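Local structure of EvdO2 (Micromonospora carbonacea, 4XAC) at residues F23-Q28 against G205-D210; Q130-M135 against E244-M249; S145-L150 against A228-F233. The protein is probably a 2-oxoglutarate-dependent, non-haem iron oxygenase of the PhyH family that acts in everninomicin biosynthesis, captured here with nickel and 2-oxoglutarate. All coordinates share one frame; numbering follows the deposited sequence.

Contact 1. Residues F23-Q28 against G205-D210. With AKG (2-oxoglutaric acid), chain D.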
loop_
_atom_site.group_PDB
_atom_site.type_symbol
_atom_site.label_atom_id
_atom_site.label_comp_id
_atom_site.label_asym_id
_atom_site.label_seq_id
_atom_site.Cartn_x
_atom_site.Cartn_y
_atom_site.Cartn_z
ATOM N N PHE A 23 8.859 1.129 -9.262
ATOM C CA PHE A 23 8.452 1.950 -8.132
ATOM C C PHE A 23 9.109 3.312 -8.198
ATOM O O PHE A 23 10.131 3.487 -8.878
ATOM C CB PHE A 23 8.829 1.277 -6.805
ATOM C CG PHE A 23 10.317 1.232 -6.560
ATOM C CD1 PHE A 23 10.940 2.213 -5.796
ATOM C CD2 PHE A 23 11.088 0.206 -7.091
ATOM C CE1 PHE A 23 12.289 2.174 -5.583
ATOM C CE2 PHE A 23 12.461 0.154 -6.874
ATOM C CZ PHE A 23 13.063 1.134 -6.130
ATOM N N ALA A 24 8.567 4.255 -7.427
ATOM C CA ALA A 24 9.170 5.583 -7.315
ATOM C C ALA A 24 8.939 6.163 -5.938
ATOM O O ALA A 24 7.908 5.918 -5.321
ATOM C CB ALA A 24 8.606 6.514 -8.372
ATOM N N ILE A 25 9.900 6.943 -5.463
ATOM C CA ILE A 25 9.749 7.667 -4.204
ATOM C C ILE A 25 9.352 9.122 -4.467
ATOM O O ILE A 25 9.976 9.800 -5.279
ATOM C CB ILE A 25 11.060 7.659 -3.398
ATOM C CG1 ILE A 25 11.431 6.240 -2.980
ATOM C CG2 ILE A 25 10.951 8.570 -2.196
ATOM C CD1 ILE A 25 12.804 6.154 -2.358
ATOM N N LEU A 26 8.321 9.589 -3.778
ATOM C CA LEU A 26 7.907 10.991 -3.831
ATOM C C LEU A 26 8.093 11.595 -2.445
ATOM O O LEU A 26 7.299 11.302 -1.560
ATOM C CB LEU A 26 6.439 11.099 -4.240
ATOM C CG LEU A 26 6.027 10.269 -5.450
ATOM C CD1 LEU A 26 4.523 10.418 -5.691
ATOM C CD2 LEU A 26 6.820 10.691 -6.653
ATOM N N PRO A 27 9.135 12.415 -2.243
ATOM C CA PRO A 27 9.454 12.874 -0.880
ATOM C C PRO A 27 8.328 13.622 -0.162
ATOM O O PRO A 27 8.241 13.523 1.066
ATOM C CB PRO A 27 10.660 13.799 -1.099
ATOM C CG PRO A 27 11.316 13.255 -2.323
ATOM C CD PRO A 27 10.162 12.847 -3.214
ATOM N N GLN A 28 7.499 14.363 -0.889
ATOM C CA GLN A 28 6.406 15.091 -0.244
ATOM C C GLN A 28 5.168 15.187 -1.151
ATOM O O GLN A 28 5.018 16.133 -1.915
ATOM C CB GLN A 28 6.874 16.486 0.164
ATOM C CG GLN A 28 5.831 17.291 0.949
ATOM C CD GLN A 28 6.295 17.622 2.341
ATOM O OE1 GLN A 28 7.412 18.099 2.527
ATOM N NE2 GLN A 28 5.437 17.375 3.338
ATOM N N GLY A 205 5.516 11.855 2.733
ATOM C CA GLY A 205 6.174 11.223 1.595
ATOM C C GLY A 205 5.342 10.040 1.127
ATOM O O GLY A 205 4.464 9.578 1.840
ATOM N N ALA A 206 5.614 9.548 -0.076
ATOM C CA ALA A 206 4.914 8.380 -0.576
ATOM C C ALA A 206 5.820 7.564 -1.453
ATOM O O ALA A 206 6.784 8.082 -2.047
ATOM C CB ALA A 206 3.649 8.788 -1.361
ATOM N N VAL A 207 5.492 6.283 -1.555
ATOM C CA VAL A 207 6.070 5.446 -2.588
ATOM C C VAL A 207 4.932 5.016 -3.512
ATOM O O VAL A 207 3.769 4.896 -3.087
ATOM C CB VAL A 207 6.829 4.226 -2.004
ATOM C CG1 VAL A 207 8.157 4.665 -1.396
ATOM C CG2 VAL A 207 5.979 3.508 -0.959
ATOM N N VAL A 208 5.278 4.817 -4.776
ATOM C CA VAL A 208 4.337 4.431 -5.821
ATOM C C VAL A 208 4.836 3.125 -6.408
ATOM O O VAL A 208 5.997 3.047 -6.789
ATOM C CB VAL A 208 4.264 5.493 -6.953
ATOM C CG1 VAL A 208 3.162 5.126 -7.987
ATOM C CG2 VAL A 208 4.043 6.888 -6.378
ATOM N N HIS A 209 3.994 2.101 -6.504
ATOM C CA HIS A 209 4.465 0.885 -7.171
ATOM C C HIS A 209 3.425 0.236 -8.072
ATOM O O HIS A 209 2.221 0.252 -7.788
ATOM C CB HIS A 209 4.983 -0.167 -6.150
ATOM C CG HIS A 209 3.988 -0.594 -5.115
ATOM N ND1 HIS A 209 3.927 -0.018 -3.861
ATOM C CD2 HIS A 209 3.049 -1.577 -5.122
ATOM C CE1 HIS A 209 2.972 -0.596 -3.156
ATOM N NE2 HIS A 209 2.427 -1.550 -3.894
ATOM N N ASP A 210 3.935 -0.328 -9.166
ATOM C CA ASP A 210 3.142 -1.091 -10.118
ATOM C C ASP A 210 2.486 -2.305 -9.460
ATOM O O ASP A 210 3.010 -2.844 -8.490
ATOM C CB ASP A 210 4.030 -1.539 -11.278
ATOM C CG ASP A 210 3.241 -2.208 -12.403
ATOM O OD1 ASP A 210 3.135 -3.449 -12.412
ATOM O OD2 ASP A 210 2.714 -1.483 -13.264
HETATM C C1 AKG D . 0.676 -2.209 -0.548
HETATM O O1 AKG D . 0.442 -0.976 -0.407
HETATM O O2 AKG D . 0.422 -2.810 -1.621
HETATM C C2 AKG D . 1.237 -2.990 0.591
HETATM O O5 AKG D . 1.371 -4.207 0.491
HETATM C C3 AKG D . 1.595 -2.282 1.854
HETATM C C4 AKG D . 2.161 -3.089 2.977
HETATM C C5 AKG D . 2.352 -2.405 4.295
HETATM O O3 AKG D . 2.040 -1.192 4.427
HETATM O O4 AKG D . 2.830 -3.033 5.280
#
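In the curled antiparallel sheet of the PhyH-type barrel, A24 and L26 of strand 23-26 pair with V208 and A206 of strand 206-210. Each of the two hydrogen-bonded pairs closes a small ring: A24 N meets V208 O at 2.9 Å and A24 O receives V208 N, while L26 N reaches A206 O at 2.8 Å and L26 O accepts A206 N. Alternate side chains point to opposite faces. On one, the CD1 branch of L26 rests on V208 CG2 at 3.6 Å, and V208 also packs on L144 and I146 of strand 139-149, on the side away from the cavity. On the other, I25 and V207 run alongside each other, CG1 to CG1 at 4.0 Å. This second face looks into the cupin (double-stranded beta-helix) cavity, and in the next pair, F23 with H209, the histidine borders the metal site. The two CB atoms stand 4.2 Å apart, F23 CB to H209 CB, but the rings diverge, that of F23 stacking with Y162. A chi1 of 58° tucks CG of H209 over the backbone, between N and C, and so brings the ring edge beside 2-oxoglutarate. There NE2 of H209 gives a long bond to O2 of the cosubstrate (3.3 Å, 141°); the same nitrogen also bonds D131 OD2. ND1 is hydrogen-bonded to Y162 OH, so both ring nitrogens are engaged, which probably fixes the rotation of the imidazole.

Contact 2. Residues Q130-M135 against E244-M249. With NI (nickel (II) ion), chain B; AKG (2-oxoglutaric acid), chain D.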
loop_
_atom_site.group_PDB
_atom_site.type_symbol
_atom_site.label_atom_id
_atom_site.label_comp_id
_atom_site.label_asym_id
_atom_site.label_seq_id
_atom_site.Cartn_x
_atom_site.Cartn_y
_atom_site.Cartn_z
ATOM N N GLN A 130 3.248 -9.655 -4.588
ATOM C CA GLN A 130 2.869 -8.735 -5.643
ATOM C C GLN A 130 1.375 -8.482 -5.527
ATOM O O GLN A 130 0.597 -9.404 -5.294
ATOM C CB GLN A 130 3.214 -9.304 -7.024
ATOM C CG GLN A 130 4.691 -9.395 -7.290
ATOM C CD GLN A 130 4.971 -10.442 -8.338
ATOM O OE1 GLN A 130 4.719 -11.629 -8.117
ATOM N NE2 GLN A 130 5.434 -10.006 -9.505
ATOM N N ASP A 131 0.965 -7.229 -5.665
ATOM C CA ASP A 131 -0.435 -6.908 -5.464
ATOM C C ASP A 131 -1.305 -7.623 -6.510
ATOM O O ASP A 131 -2.448 -7.994 -6.242
ATOM C CB ASP A 131 -0.630 -5.382 -5.515
ATOM C CG ASP A 131 0.048 -4.675 -4.342
ATOM O OD1 ASP A 131 0.283 -5.334 -3.308
ATOM O OD2 ASP A 131 0.361 -3.471 -4.449
ATOM N N GLU A 132 -0.751 -7.836 -7.699
ATOM C CA GLU A 132 -1.513 -8.539 -8.728
ATOM C C GLU A 132 -1.812 -9.995 -8.337
ATOM O O GLU A 132 -2.754 -10.604 -8.858
ATOM C CB GLU A 132 -0.768 -8.477 -10.071
ATOM C CG GLU A 132 -1.600 -9.030 -11.231
ATOM C CD GLU A 132 -0.970 -8.792 -12.578
ATOM O OE1 GLU A 132 -0.072 -7.933 -12.682
ATOM O OE2 GLU A 132 -1.373 -9.479 -13.536
ATOM N N ALA A 133 -1.058 -10.547 -7.387
ATOM C CA ALA A 133 -1.326 -11.919 -6.937
ATOM C C ALA A 133 -2.724 -12.061 -6.341
ATOM O O ALA A 133 -3.272 -13.165 -6.274
ATOM C CB ALA A 133 -0.276 -12.362 -5.916
ATOM N N TYR A 134 -3.300 -10.941 -5.913
ATOM C CA TYR A 134 -4.623 -10.936 -5.289
ATOM C C TYR A 134 -5.726 -10.778 -6.320
ATOM O O TYR A 134 -6.910 -10.826 -5.984
ATOM C CB TYR A 134 -4.737 -9.804 -4.265
ATOM C CG TYR A 134 -3.986 -10.029 -2.975
ATOM C CD1 TYR A 134 -4.571 -10.734 -1.922
ATOM C CD2 TYR A 134 -2.705 -9.513 -2.784
ATOM C CE1 TYR A 134 -3.888 -10.939 -0.719
ATOM C CE2 TYR A 134 -2.021 -9.719 -1.575
ATOM C CZ TYR A 134 -2.620 -10.419 -0.555
ATOM O OH TYR A 134 -1.937 -10.619 0.637
ATOM N N MET A 135 -5.336 -10.579 -7.571
ATOM C CA MET A 135 -6.306 -10.272 -8.607
ATOM C C MET A 135 -6.649 -11.474 -9.495
ATOM O O MET A 135 -5.864 -12.413 -9.633
ATOM C CB MET A 135 -5.787 -9.108 -9.446
ATOM C CG MET A 135 -5.517 -7.900 -8.582
ATOM S SD MET A 135 -4.749 -6.569 -9.517
ATOM C CE MET A 135 -4.396 -5.456 -8.144
ATOM N N GLU A 244 -3.305 -17.226 -16.373
ATOM C CA GLU A 244 -2.446 -17.971 -15.443
ATOM C C GLU A 244 -3.277 -18.716 -14.396
ATOM O O GLU A 244 -4.325 -18.237 -13.982
ATOM C CB GLU A 244 -1.476 -17.014 -14.749
ATOM C CG GLU A 244 -0.625 -16.211 -15.698
ATOM C CD GLU A 244 0.034 -15.022 -15.021
ATOM O OE1 GLU A 244 -0.211 -14.803 -13.812
ATOM O OE2 GLU A 244 0.796 -14.305 -15.702
ATOM N N PRO A 245 -2.814 -19.899 -13.965
ATOM C CA PRO A 245 -3.600 -20.695 -13.009
ATOM C C PRO A 245 -3.857 -20.038 -11.631
ATOM O O PRO A 245 -4.986 -20.125 -11.138
ATOM C CB PRO A 245 -2.762 -21.980 -12.845
ATOM C CG PRO A 245 -1.448 -21.724 -13.537
ATOM C CD PRO A 245 -1.724 -20.676 -14.576
ATOM N N ARG A 246 -2.846 -19.414 -11.033
ATOM C CA ARG A 246 -2.943 -18.842 -9.674
ATOM C C ARG A 246 -3.763 -19.687 -8.677
ATOM O O ARG A 246 -4.818 -19.258 -8.210
ATOM C CB ARG A 246 -3.521 -17.422 -9.749
ATOM C CG ARG A 246 -2.683 -16.493 -10.613
ATOM C CD ARG A 246 -2.886 -15.009 -10.313
ATOM N NE ARG A 246 -2.217 -14.243 -11.355
ATOM C CZ ARG A 246 -2.621 -13.061 -11.800
ATOM N NH1 ARG A 246 -3.706 -12.495 -11.281
ATOM N NH2 ARG A 246 -1.947 -12.455 -12.769
ATOM N N PRO A 247 -3.281 -20.899 -8.354
ATOM C CA PRO A 247 -4.055 -21.817 -7.503
ATOM C C PRO A 247 -4.238 -21.334 -6.057
ATOM O O PRO A 247 -4.980 -21.954 -5.296
ATOM C CB PRO A 247 -3.229 -23.108 -7.541
ATOM C CG PRO A 247 -1.853 -22.677 -7.889
ATOM C CD PRO A 247 -2.006 -21.492 -8.795
ATOM N N TRP A 248 -3.569 -20.246 -5.692
ATOM C CA TRP A 248 -3.670 -19.675 -4.352
ATOM C C TRP A 248 -4.843 -18.712 -4.200
ATOM O O TRP A 248 -5.079 -18.182 -3.111
ATOM C CB TRP A 248 -2.384 -18.934 -4.004
ATOM C CG TRP A 248 -2.106 -17.786 -4.942
ATOM C CD1 TRP A 248 -2.661 -16.535 -4.906
ATOM C CD2 TRP A 248 -1.210 -17.797 -6.058
ATOM N NE1 TRP A 248 -2.166 -15.768 -5.940
ATOM C CE2 TRP A 248 -1.268 -16.517 -6.656
ATOM C CE3 TRP A 248 -0.368 -18.768 -6.616
ATOM C CZ2 TRP A 248 -0.497 -16.176 -7.764
ATOM C CZ3 TRP A 248 0.390 -18.431 -7.719
ATOM C CH2 TRP A 248 0.315 -17.146 -8.290
ATOM N N MET A 249 -5.546 -18.446 -5.301
ATOM C CA MET A 249 -6.656 -17.506 -5.270
ATOM C C MET A 249 -7.763 -17.966 -4.338
ATOM O O MET A 249 -8.155 -19.132 -4.344
ATOM C CB MET A 249 -7.242 -17.302 -6.670
ATOM C CG MET A 249 -8.263 -16.176 -6.733
ATOM S SD MET A 249 -7.695 -14.769 -7.715
ATOM C CE MET A 249 -6.148 -14.398 -6.890
HETATM NI NI NI B . 0.966 -4.789 -1.456
HETATM C C1 AKG D . 0.676 -2.209 -0.548
HETATM O O1 AKG D . 0.442 -0.976 -0.407
HETATM O O2 AKG D . 0.422 -2.810 -1.621
HETATM C C2 AKG D . 1.237 -2.990 0.591
HETATM O O5 AKG D . 1.371 -4.207 0.491
HETATM C C3 AKG D . 1.595 -2.282 1.854
HETATM C C4 AKG D . 2.161 -3.089 2.977
HETATM C C5 AKG D . 2.352 -2.405 4.295
HETATM O O3 AKG D . 2.040 -1.192 4.427
HETATM O O4 AKG D . 2.830 -3.033 5.280
#
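R246 reaches from the C-terminal loop to E132 in the short 3-10 segment 131-134 and M135 just after it. From CB, chi1 of -59° and an extended chain to NE carry the guanidinium across to the 3-10 segment. CD lies 4.0 Å from M135 O. NE turns back to E244 OE1 at 3.2 Å, an oxygen that also takes NH2, so the guanidinium grips it side-on with two nitrogens. NH1 gives a short but bent, weak bond to M135 O (2.7 Å, 129°), and NH2 makes a salt bridge to E132 OE2 at 3.1 Å, meeting it from above a carboxylate turned 78° from the guanidinium. W248 NE1 donates to A133 O at 2.8 Å, nearly straight and in the indole plane, while M249 CE lies 3.2 Å from the same oxygen. An alanine in place of R246 would probably leave E244 without its mate and the M135 carbonyl without this donor. E132 has a second partner in R212, and its neighbour D131 binds nickel through OD1 in the HXD motif with H129. Two arginines against two glutamates probably balance the charge, tying the C-terminal loop to the turn that carries a metal ligand.

Contact 3. Residues S145-L150 against A228-F233; sequences SIWTTL and AYVLVF. With AKG (2-oxoglutaric acid), chain D.
A228 CB lies over one face of the W147 indole, a CH-pi contact 3.8 Å from the centroid of the five-membered ring, and V230 CG2 approaches W147 CD1 obliquely at 3.5 Å. Together they help to set the tilt of the ring, whose NE1 donates to O3 of 2-oxoglutarate (2.9 Å, 155°), an acceptor lying at the indole edge and near its plane. That oxygen belongs to the C5 carboxylate, the end of the cosubstrate remote from nickel. V230 also helps to line the other end, CG1 standing 4.0 Å from AKG O1. The indole reaches into this pocket because CG lies anti to the backbone N (chi1 -170°), on the face W147 shares with S145, A228, V230 and V232; S145 CB touches V230 CG1 there at 3.9 Å. Behind the first shell, the strands are held in antiparallel register by two hydrogen-bonded pairs, I146 with L231 and T148 with Y229. I146 N to L231 O is 2.7 Å and Y229 N to T148 O is 2.8 Å. On the reverse face I146 CD1 meets F233 CE1 at 3.9 Å, and T148 OG1 is hydrogen-bonded to H90. Helix 89-102 covers I146, L231 and F233 from outside, and helix 32-45 packs on L150 and Y229. Strand 206-210 flanks 139-149 on its other edge, while 110-118 pairs with 226-234.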
loop_
_atom_site.group_PDB
_atom_site.type_symbol
_atom_site.label_atom_id
_atom_site.label_comp_id
_atom_site.label_asym_id
_atom_site.label_seq_id
_atom_site.Cartn_x
_atom_site.Cartn_y
_atom_site.Cartn_z
ATOM N N SER A 145 -0.232 1.593 -7.006
ATOM C CA SER A 145 -0.643 2.003 -5.676
ATOM C C SER A 145 0.216 3.172 -5.230
ATOM O O SER A 145 1.411 3.155 -5.458
ATOM C CB SER A 145 -0.507 0.845 -4.687
ATOM O OG SER A 145 -1.377 -0.209 -5.067
ATOM N N ILE A 146 -0.395 4.177 -4.601
ATOM C CA ILE A 146 0.357 5.294 -4.004
ATOM C C ILE A 146 0.220 5.236 -2.487
ATOM O O ILE A 146 -0.848 5.489 -1.926
ATOM C CB ILE A 146 -0.115 6.677 -4.527
ATOM C CG1 ILE A 146 0.128 6.769 -6.030
ATOM C CG2 ILE A 146 0.668 7.814 -3.832
ATOM C CD1 ILE A 146 -0.611 7.952 -6.745
ATOM N N TRP A 147 1.321 4.861 -1.847
ATOM C CA TRP A 147 1.386 4.604 -0.414
ATOM C C TRP A 147 1.898 5.861 0.275
ATOM O O TRP A 147 3.093 6.116 0.262
ATOM C CB TRP A 147 2.322 3.399 -0.184
ATOM C CG TRP A 147 2.442 2.713 1.171
ATOM C CD1 TRP A 147 1.781 1.568 1.584
ATOM C CD2 TRP A 147 3.388 3.020 2.213
ATOM N NE1 TRP A 147 2.220 1.198 2.842
ATOM C CE2 TRP A 147 3.203 2.062 3.244
ATOM C CE3 TRP A 147 4.354 4.019 2.387
ATOM C CZ2 TRP A 147 3.950 2.083 4.427
ATOM C CZ3 TRP A 147 5.097 4.031 3.576
ATOM C CH2 TRP A 147 4.884 3.077 4.572
ATOM N N THR A 148 0.994 6.644 0.872
ATOM C CA THR A 148 1.380 7.888 1.548
ATOM C C THR A 148 1.526 7.630 3.040
ATOM O O THR A 148 0.613 7.097 3.665
ATOM C CB THR A 148 0.340 9.019 1.340
ATOM O OG1 THR A 148 0.212 9.304 -0.056
ATOM C CG2 THR A 148 0.767 10.294 2.065
ATOM N N THR A 149 2.664 7.986 3.611
ATOM C CA THR A 149 2.832 7.772 5.058
ATOM C C THR A 149 2.465 9.038 5.833
ATOM O O THR A 149 2.737 10.150 5.380
ATOM C CB THR A 149 4.272 7.316 5.393
ATOM O OG1 THR A 149 4.359 6.965 6.783
ATOM C CG2 THR A 149 5.319 8.412 5.050
ATOM N N LEU A 150 1.831 8.874 6.998
ATOM C CA LEU A 150 1.525 10.011 7.876
ATOM C C LEU A 150 2.572 10.164 8.961
ATOM O O LEU A 150 2.555 11.129 9.737
ATOM C CB LEU A 150 0.148 9.847 8.529
ATOM C CG LEU A 150 -1.023 9.462 7.634
ATOM C CD1 LEU A 150 -2.342 9.609 8.407
ATOM C CD2 LEU A 150 -1.038 10.280 6.346
ATOM N N ALA A 228 -0.274 4.465 7.162
ATOM C CA ALA A 228 -0.160 4.708 5.727
ATOM C C ALA A 228 -1.543 4.762 5.138
ATOM O O ALA A 228 -2.466 4.060 5.589
ATOM C CB ALA A 228 0.666 3.635 5.040
ATOM N N TYR A 229 -1.675 5.606 4.127
ATOM C CA TYR A 229 -2.916 5.780 3.415
ATOM C C TYR A 229 -2.616 5.438 1.965
ATOM O O TYR A 229 -1.760 6.070 1.345
ATOM C CB TYR A 229 -3.429 7.211 3.568
ATOM C CG TYR A 229 -4.624 7.539 2.709
ATOM C CD1 TYR A 229 -5.734 6.705 2.681
ATOM C CD2 TYR A 229 -4.655 8.700 1.938
ATOM C CE1 TYR A 229 -6.837 7.009 1.900
ATOM C CE2 TYR A 229 -5.751 9.008 1.158
ATOM C CZ TYR A 229 -6.836 8.167 1.148
ATOM O OH TYR A 229 -7.925 8.477 0.376
ATOM N N VAL A 230 -3.265 4.404 1.447
ATOM C CA VAL A 230 -2.928 3.929 0.112
ATOM C C VAL A 230 -4.052 4.255 -0.851
ATOM O O VAL A 230 -5.215 4.023 -0.548
ATOM C CB VAL A 230 -2.656 2.417 0.093
ATOM C CG1 VAL A 230 -2.094 1.995 -1.264
ATOM C CG2 VAL A 230 -1.670 2.042 1.203
ATOM N N LEU A 231 -3.693 4.828 -1.994
ATOM C CA LEU A 231 -4.642 5.051 -3.064
ATOM C C LEU A 231 -4.265 4.177 -4.243
ATOM O O LEU A 231 -3.128 4.228 -4.730
ATOM C CB LEU A 231 -4.662 6.520 -3.487
ATOM C CG LEU A 231 -5.342 7.484 -2.528
ATOM C CD1 LEU A 231 -5.075 8.932 -3.001
ATOM C CD2 LEU A 231 -6.845 7.192 -2.465
ATOM N N VAL A 232 -5.220 3.379 -4.691
ATOM C CA VAL A 232 -5.026 2.474 -5.815
ATOM C C VAL A 232 -5.711 3.019 -7.051
ATOM O O VAL A 232 -6.877 3.360 -6.980
ATOM C CB VAL A 232 -5.593 1.092 -5.500
ATOM C CG1 VAL A 232 -5.433 0.158 -6.698
ATOM C CG2 VAL A 232 -4.912 0.536 -4.255
ATOM N N PHE A 233 -4.979 3.098 -8.160
ATOM C CA PHE A 233 -5.505 3.568 -9.442
ATOM C C PHE A 233 -5.290 2.508 -10.513
ATOM O O PHE A 233 -4.188 1.956 -10.644
ATOM C CB PHE A 233 -4.827 4.888 -9.865
ATOM C CG PHE A 233 -5.112 6.041 -8.939
ATOM C CD1 PHE A 233 -4.233 6.354 -7.909
ATOM C CD2 PHE A 233 -6.267 6.800 -9.087
ATOM C CE1 PHE A 233 -4.499 7.404 -7.044
ATOM C CE2 PHE A 233 -6.540 7.853 -8.218
ATOM C CZ PHE A 233 -5.649 8.155 -7.201
HETATM C C1 AKG D . 0.676 -2.209 -0.548
HETATM O O1 AKG D . 0.442 -0.976 -0.407
HETATM O O2 AKG D . 0.422 -2.810 -1.621
HETATM C C2 AKG D . 1.237 -2.990 0.591
HETATM O O5 AKG D . 1.371 -4.207 0.491
HETATM C C3 AKG D . 1.595 -2.282 1.854
HETATM C C4 AKG D . 2.161 -3.089 2.977
HETATM C C5 AKG D . 2.352 -2.405 4.295
HETATM O O3 AKG D . 2.040 -1.192 4.427
HETATM O O4 AKG D . 2.830 -3.033 5.280
#

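Contacts 1 and 3 lie in one curled antiparallel sheet, their centres about 9 Å apart, and the order 23-26, 206-210, 139-149, 226-234 across it joins them: the backbone bonds of V207 with W147 and H209 with S145 stitch the two middle strands together. Contact 2 stands apart, its centre about 24 Å from contact 1 and 21 Å from contact 3, where two loops meet beyond the metal. Along the chain the order is 23-28, 130-135, 145-150, 205-210, 228-233, 244-249, so contact 3 is nested within the loop closed by contact 2, whereas contact 1 crosses both. Each contact contributes at least one residue at the 2-oxoglutarate site, H209, D131 or W147, and D131 binds the nickel.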